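Local structure of CupA (Streptococcus pneumoniae, 4F2E) at residues 13-18 with 36-41; 40-45 with 67-72. The protein binds copper(I) through a cupredoxin-fold domain and acts as a copper chaperone, probably handing the metal on as part of copper resistance. All coordinates share one frame; numbering follows the deposited sequence.

Contact 1: 13-18 with 36-41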
loop_
_atom_site.group_PDB
_atom_site.type_symbol
_atom_site.label_atom_id
_atom_site.label_comp_id
_atom_site.label_asym_id
_atom_site.label_seq_id
_atom_site.Cartn_x
_atom_site.Cartn_y
_atom_site.Cartn_z
ATOM N N TYR A 13 3.542 -13.614 7.829
ATOM C CA TYR A 13 3.368 -12.474 6.940
ATOM C C TYR A 13 3.529 -11.166 7.700
ATOM O O TYR A 13 3.809 -11.164 8.897
ATOM C CB TYR A 13 2.007 -12.528 6.235
ATOM C CG TYR A 13 0.800 -12.501 7.151
ATOM C CD1 TYR A 13 0.206 -11.299 7.517
ATOM C CD2 TYR A 13 0.241 -13.678 7.632
ATOM C CE1 TYR A 13 -0.906 -11.272 8.348
ATOM C CE2 TYR A 13 -0.867 -13.661 8.462
ATOM C CZ TYR A 13 -1.436 -12.456 8.817
ATOM O OH TYR A 13 -2.540 -12.438 9.645
ATOM N N GLN A 14 3.370 -10.058 6.989
ATOM C CA GLN A 14 3.363 -8.742 7.609
ATOM C C GLN A 14 2.188 -7.970 7.045
ATOM O O GLN A 14 1.831 -8.142 5.884
ATOM C CB GLN A 14 4.680 -8.000 7.358
ATOM C CG GLN A 14 4.982 -7.725 5.892
ATOM C CD GLN A 14 6.366 -7.136 5.684
ATOM O OE1 GLN A 14 6.855 -6.359 6.509
ATOM N NE2 GLN A 14 7.010 -7.508 4.580
ATOM N N GLU A 15 1.581 -7.129 7.869
ATOM C CA GLU A 15 0.355 -6.456 7.481
ATOM C C GLU A 15 0.375 -4.992 7.876
ATOM O O GLU A 15 0.838 -4.630 8.959
ATOM C CB GLU A 15 -0.845 -7.144 8.128
ATOM C CG GLU A 15 -2.178 -6.490 7.823
ATOM C CD GLU A 15 -3.328 -7.254 8.428
ATOM O OE1 GLU A 15 -3.631 -8.359 7.927
ATOM O OE2 GLU A 15 -3.912 -6.762 9.415
ATOM N N ILE A 16 -0.131 -4.152 6.989
ATOM C CA ILE A 16 -0.313 -2.751 7.313
ATOM C C ILE A 16 -1.622 -2.278 6.711
ATOM O O ILE A 16 -2.005 -2.701 5.618
ATOM C CB ILE A 16 0.864 -1.893 6.825
ATOM C CG1 ILE A 16 0.736 -0.467 7.364
ATOM C CG2 ILE A 16 0.953 -1.919 5.307
ATOM C CD1 ILE A 16 2.028 0.306 7.337
ATOM N N ARG A 17 -2.314 -1.415 7.444
ATOM C CA ARG A 17 -3.603 -0.902 7.015
ATOM C C ARG A 17 -3.457 0.529 6.520
ATOM O O ARG A 17 -2.833 1.367 7.172
ATOM C CB ARG A 17 -4.612 -0.971 8.162
ATOM C CG ARG A 17 -4.842 -2.379 8.692
ATOM C CD ARG A 17 -5.945 -2.399 9.740
ATOM N NE ARG A 17 -7.209 -1.903 9.203
ATOM C CZ ARG A 17 -8.122 -2.670 8.614
ATOM N NH1 ARG A 17 -9.243 -2.133 8.151
ATOM N NH2 ARG A 17 -7.914 -3.973 8.487
ATOM N N VAL A 18 -4.032 0.798 5.354
ATOM C CA VAL A 18 -3.977 2.126 4.760
ATOM C C VAL A 18 -5.390 2.626 4.515
ATOM O O VAL A 18 -6.175 1.968 3.839
ATOM C CB VAL A 18 -3.187 2.116 3.436
ATOM C CG1 VAL A 18 -3.183 3.501 2.799
ATOM C CG2 VAL A 18 -1.768 1.630 3.673
ATOM N N PRO A 36 6.162 -12.037 3.140
ATOM C CA PRO A 36 4.909 -11.812 2.408
ATOM C C PRO A 36 4.085 -10.713 3.068
ATOM O O PRO A 36 3.930 -10.717 4.288
ATOM C CB PRO A 36 4.198 -13.161 2.517
ATOM C CG PRO A 36 5.309 -14.151 2.666
ATOM C CD PRO A 36 6.354 -13.455 3.491
ATOM N N ALA A 37 3.570 -9.784 2.271
ATOM C CA ALA A 37 2.902 -8.607 2.813
ATOM C C ALA A 37 1.436 -8.508 2.420
ATOM O O ALA A 37 1.041 -8.886 1.315
ATOM C CB ALA A 37 3.645 -7.339 2.398
ATOM N N ARG A 38 0.644 -8.001 3.360
ATOM C CA ARG A 38 -0.745 -7.636 3.139
ATOM C C ARG A 38 -0.858 -6.141 3.378
ATOM O O ARG A 38 -0.650 -5.667 4.498
ATOM C CB ARG A 38 -1.658 -8.367 4.124
ATOM C CG ARG A 38 -1.848 -9.846 3.847
ATOM C CD ARG A 38 -2.516 -10.545 5.027
ATOM N NE ARG A 38 -3.650 -9.795 5.562
ATOM C CZ ARG A 38 -4.871 -9.796 5.038
ATOM N NH1 ARG A 38 -5.125 -10.504 3.945
ATOM N NH2 ARG A 38 -5.839 -9.083 5.602
ATOM N N ILE A 39 -1.164 -5.394 2.325
ATOM C CA ILE A 39 -1.395 -3.967 2.451
ATOM C C ILE A 39 -2.889 -3.760 2.262
ATOM O O ILE A 39 -3.413 -3.882 1.154
ATOM C CB ILE A 39 -0.567 -3.167 1.431
ATOM C CG1 ILE A 39 0.897 -3.618 1.485
ATOM C CG2 ILE A 39 -0.675 -1.674 1.708
ATOM C CD1 ILE A 39 1.775 -3.017 0.408
ATOM N N VAL A 40 -3.573 -3.489 3.367
ATOM C CA VAL A 40 -5.024 -3.491 3.392
ATOM C C VAL A 40 -5.563 -2.084 3.189
ATOM O O VAL A 40 -5.457 -1.236 4.078
ATOM C CB VAL A 40 -5.545 -4.052 4.725
ATOM C CG1 VAL A 40 -7.062 -4.176 4.691
ATOM C CG2 VAL A 40 -4.897 -5.399 5.015
ATOM N N PHE A 41 -6.141 -1.840 2.018
ATOM C CA PHE A 41 -6.705 -0.536 1.704
ATOM C C PHE A 41 -8.171 -0.480 2.082
ATOM O O PHE A 41 -8.989 -1.239 1.557
ATOM C CB PHE A 41 -6.519 -0.208 0.221
ATOM C CG PHE A 41 -5.095 0.077 -0.151
ATOM C CD1 PHE A 41 -4.226 -0.957 -0.461
ATOM C CD2 PHE A 41 -4.617 1.378 -0.172
ATOM C CE1 PHE A 41 -2.912 -0.700 -0.791
ATOM C CE2 PHE A 41 -3.301 1.640 -0.502
ATOM C CZ PHE A 41 -2.448 0.604 -0.813
#

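Contact 2: 40-45 with 67-72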
loop_
_atom_site.group_PDB
_atom_site.type_symbol
_atom_site.label_atom_id
_atom_site.label_comp_id
_atom_site.label_asym_id
_atom_site.label_seq_id
_atom_site.Cartn_x
_atom_site.Cartn_y
_atom_site.Cartn_z
ATOM N N VAL A 40 -3.573 -3.489 3.367
ATOM C CA VAL A 40 -5.024 -3.491 3.392
ATOM C C VAL A 40 -5.563 -2.084 3.189
ATOM O O VAL A 40 -5.457 -1.236 4.078
ATOM C CB VAL A 40 -5.545 -4.052 4.725
ATOM C CG1 VAL A 40 -7.062 -4.176 4.691
ATOM C CG2 VAL A 40 -4.897 -5.399 5.015
ATOM N N PHE A 41 -6.141 -1.840 2.018
ATOM C CA PHE A 41 -6.705 -0.536 1.704
ATOM C C PHE A 41 -8.171 -0.480 2.082
ATOM O O PHE A 41 -8.989 -1.239 1.557
ATOM C CB PHE A 41 -6.519 -0.208 0.221
ATOM C CG PHE A 41 -5.095 0.077 -0.151
ATOM C CD1 PHE A 41 -4.226 -0.957 -0.461
ATOM C CD2 PHE A 41 -4.617 1.378 -0.172
ATOM C CE1 PHE A 41 -2.912 -0.700 -0.791
ATOM C CE2 PHE A 41 -3.301 1.640 -0.502
ATOM C CZ PHE A 41 -2.448 0.604 -0.813
ATOM N N ASP A 42 -8.499 0.420 3.000
ATOM C CA ASP A 42 -9.876 0.606 3.427
ATOM C C ASP A 42 -10.384 1.887 2.789
ATOM O O ASP A 42 -9.965 2.980 3.171
ATOM C CB ASP A 42 -9.940 0.698 4.950
ATOM C CG ASP A 42 -11.357 0.749 5.472
ATOM O OD1 ASP A 42 -12.276 0.324 4.742
ATOM O OD2 ASP A 42 -11.551 1.208 6.616
ATOM N N ARG A 43 -11.272 1.757 1.806
ATOM C CA ARG A 43 -11.679 2.916 1.021
ATOM C C ARG A 43 -12.871 3.648 1.622
ATOM O O ARG A 43 -13.955 3.081 1.767
ATOM C CB ARG A 43 -11.973 2.546 -0.433
ATOM C CG ARG A 43 -12.306 3.772 -1.257
ATOM C CD ARG A 43 -12.542 3.468 -2.713
ATOM N NE ARG A 43 -12.880 4.694 -3.429
ATOM C CZ ARG A 43 -13.249 4.744 -4.703
ATOM N NH1 ARG A 43 -13.339 3.628 -5.412
ATOM N NH2 ARG A 43 -13.530 5.913 -5.266
ATOM N N LYS A 44 -12.660 4.920 1.949
ATOM C CA LYS A 44 -13.685 5.733 2.590
ATOM C C LYS A 44 -14.004 6.997 1.793
ATOM O O LYS A 44 -14.855 7.790 2.190
ATOM C CB LYS A 44 -13.251 6.100 4.009
ATOM C CG LYS A 44 -13.079 4.894 4.919
ATOM C CD LYS A 44 -12.604 5.301 6.301
ATOM C CE LYS A 44 -12.522 4.100 7.227
ATOM N NZ LYS A 44 -12.036 4.481 8.581
ATOM N N ASP A 45 -13.321 7.172 0.666
ATOM C CA ASP A 45 -13.484 8.357 -0.171
ATOM C C ASP A 45 -13.980 7.929 -1.553
ATOM O O ASP A 45 -13.286 7.207 -2.264
ATOM C CB ASP A 45 -12.141 9.083 -0.279
ATOM C CG ASP A 45 -12.232 10.402 -1.025
ATOM O OD1 ASP A 45 -13.151 10.577 -1.853
ATOM O OD2 ASP A 45 -11.360 11.263 -0.787
ATOM N N GLY A 67 -16.135 1.899 0.268
ATOM C CA GLY A 67 -16.697 1.432 1.523
ATOM C C GLY A 67 -16.269 0.030 1.901
ATOM O O GLY A 67 -16.844 -0.580 2.803
ATOM N N GLU A 68 -15.256 -0.485 1.215
ATOM C CA GLU A 68 -14.780 -1.838 1.478
ATOM C C GLU A 68 -13.265 -1.914 1.601
ATOM O O GLU A 68 -12.546 -0.969 1.260
ATOM C CB GLU A 68 -15.263 -2.795 0.386
ATOM C CG GLU A 68 -16.777 -2.901 0.295
ATOM C CD GLU A 68 -17.234 -3.866 -0.780
ATOM O OE1 GLU A 68 -16.373 -4.405 -1.505
ATOM O OE2 GLU A 68 -18.458 -4.086 -0.895
ATOM N N GLU A 69 -12.790 -3.047 2.105
ATOM C CA GLU A 69 -11.365 -3.322 2.181
ATOM C C GLU A 69 -10.919 -4.054 0.929
ATOM O O GLU A 69 -11.643 -4.894 0.390
ATOM C CB GLU A 69 -11.041 -4.191 3.396
ATOM C CG GLU A 69 -11.140 -3.492 4.734
ATOM C CD GLU A 69 -10.713 -4.395 5.876
ATOM O OE1 GLU A 69 -10.878 -3.995 7.048
ATOM O OE2 GLU A 69 -10.210 -5.506 5.599
ATOM N N TYR A 70 -9.720 -3.734 0.467
ATOM C CA TYR A 70 -9.097 -4.495 -0.599
ATOM C C TYR A 70 -7.635 -4.702 -0.254
ATOM O O TYR A 70 -6.942 -3.754 0.101
ATOM C CB TYR A 70 -9.215 -3.779 -1.940
ATOM C CG TYR A 70 -8.535 -4.539 -3.046
ATOM C CD1 TYR A 70 -9.214 -5.521 -3.753
ATOM C CD2 TYR A 70 -7.206 -4.301 -3.364
ATOM C CE1 TYR A 70 -8.597 -6.231 -4.755
ATOM C CE2 TYR A 70 -6.575 -5.009 -4.370
ATOM C CZ TYR A 70 -7.279 -5.973 -5.062
ATOM O OH TYR A 70 -6.668 -6.688 -6.067
ATOM N N VAL A 71 -7.166 -5.938 -0.368
ATOM C CA VAL A 71 -5.807 -6.267 0.041
ATOM C C VAL A 71 -4.857 -6.416 -1.136
ATOM O O VAL A 71 -5.059 -7.253 -2.016
ATOM C CB VAL A 71 -5.763 -7.558 0.879
ATOM C CG1 VAL A 71 -4.342 -7.831 1.354
ATOM C CG2 VAL A 71 -6.703 -7.445 2.063
ATOM N N VAL A 72 -3.818 -5.588 -1.143
ATOM C CA VAL A 72 -2.715 -5.757 -2.071
ATOM C C VAL A 72 -1.711 -6.712 -1.441
ATOM O O VAL A 72 -1.229 -6.483 -0.330
ATOM C CB VAL A 72 -2.032 -4.413 -2.381
ATOM C CG1 VAL A 72 -0.724 -4.637 -3.121
ATOM C CG2 VAL A 72 -2.961 -3.522 -3.188
#

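Contact 1: 13-18 with 36-41
Val18 and Phe41 meet on the buried side of two neighbouring parallel strands, where Val18 CG1 lies 3.8 Å from Phe41 CE2. CG1 is anti to the backbone N, which carries this methyl to the ring; the other methyl, CG2, packs 4.0 Å from Ile39 CG2. Ile16 CG2 approaches the same Ile39 methyl, its side chain running beside that of Ile39 and pointing the same way. This face is closed further by strands 24-31 and 52-55, Ile16 touching Ile29 and Phe41 touching Ile53 and Phe55.

The other face, bearing Glu15, Arg17, Arg38 and Val40, is largely polar and more open to solvent, although Val40 on it is buried. There Glu15 OE1 takes the NE-H of Arg38 at 2.8 Å in a nearly straight hydrogen bond (166°) that forms part of a salt bridge. NE reaches OE1 on its anti side, slightly out of the carboxylate plane, while OE1 lies in the guanidinium plane; the two planes are 56° apart. The second bond, from Arg38 NH2, is weak. Tyr13 CE1 stands 3.8 Å from Arg38 CD, and Arg17 lays one guanidinium face over Val40 CG1 while NH1 pairs with Glu69.

Five backbone hydrogen bonds join the strands, from Gln14 N to Pro36 O (2.8 Å) through to Val18 N to Val40 O. The segment axes diverge by just 13°, the parallel pairing of strands expected in the Greek-key beta-sandwich of cupredoxins.

Contact 2: 40-45 with 67-72
The Phe41 ring receives Tyr70 O at its edge, near the ring plane, while Val72 CG2 comes obliquely to CE1 at 3.7 Å. Leu64 also touches this aromatic side chain, and Val72 in turn packs on Ile53 and Phe55. The guanidinium of Arg43 is likewise met at its edge, where Asp45 O lies in plane. These groups sit on an antiparallel strand pair of the cupredoxin fold, whose short segments have N-to-C directions 154° apart.

Phe41 and Tyr70 form the hydrogen-bonded pair: each N-H reaches the other residue's O, both at 2.8 Å. Val40 with Val71 and Asp42 with Glu69 are the flanking non-hydrogen-bonded pairs, and their side chains share the opposite face. On that face Val40 CG1 lies 3.5 Å from Glu69 OE2, and Val40 CG2 meets Val71 CG2 at 4.0 Å. Asp42 OD1 and Glu69 OE1 remain 5.1 Å apart; a cationic partner of Glu69 outside the two segments, Arg17, probably eases this like-charge approach.

Pairing continues beyond the bridges, with Arg43 N bonding to Glu68 O almost straight (177°) and Gly67 N closing on Arg43 O. Gly67 has positive phi, a conformation that glycine adopts readily. The Arg43 side chain is extended from CG to NE, leads away from 67-72 and links to Asp51 and Leu64. Its NE-H bonds to Asp45 O at 2.8 Å, with the weaker NH2 bond ending on the same oxygen.

In the fold
Strand 37-43 is common to both contacts: contact 1 pairs it in parallel with strand 13-20, contact 2 antiparallel with strand 69-74, so that it lies between those two neighbours in the sheet. The contact centres lie 11 Å apart, and Val40 and Phe41 belong to both. Along the chain, 13-18 comes first, then 36-41 running into 40-45, and finally 67-72. The Arg17–Glu69 salt bridge (NH1 to OE1, 2.7 Å) spans the central strand and joins the outer two directly. That strand runs toward the copper end: the side chain of Arg43 is about 9 Å and that of Phe41 about 12 Å from a copper(I) ion, whereas the copper ligands Cys49, Cys86, Met88 and Met90 lie elsewhere.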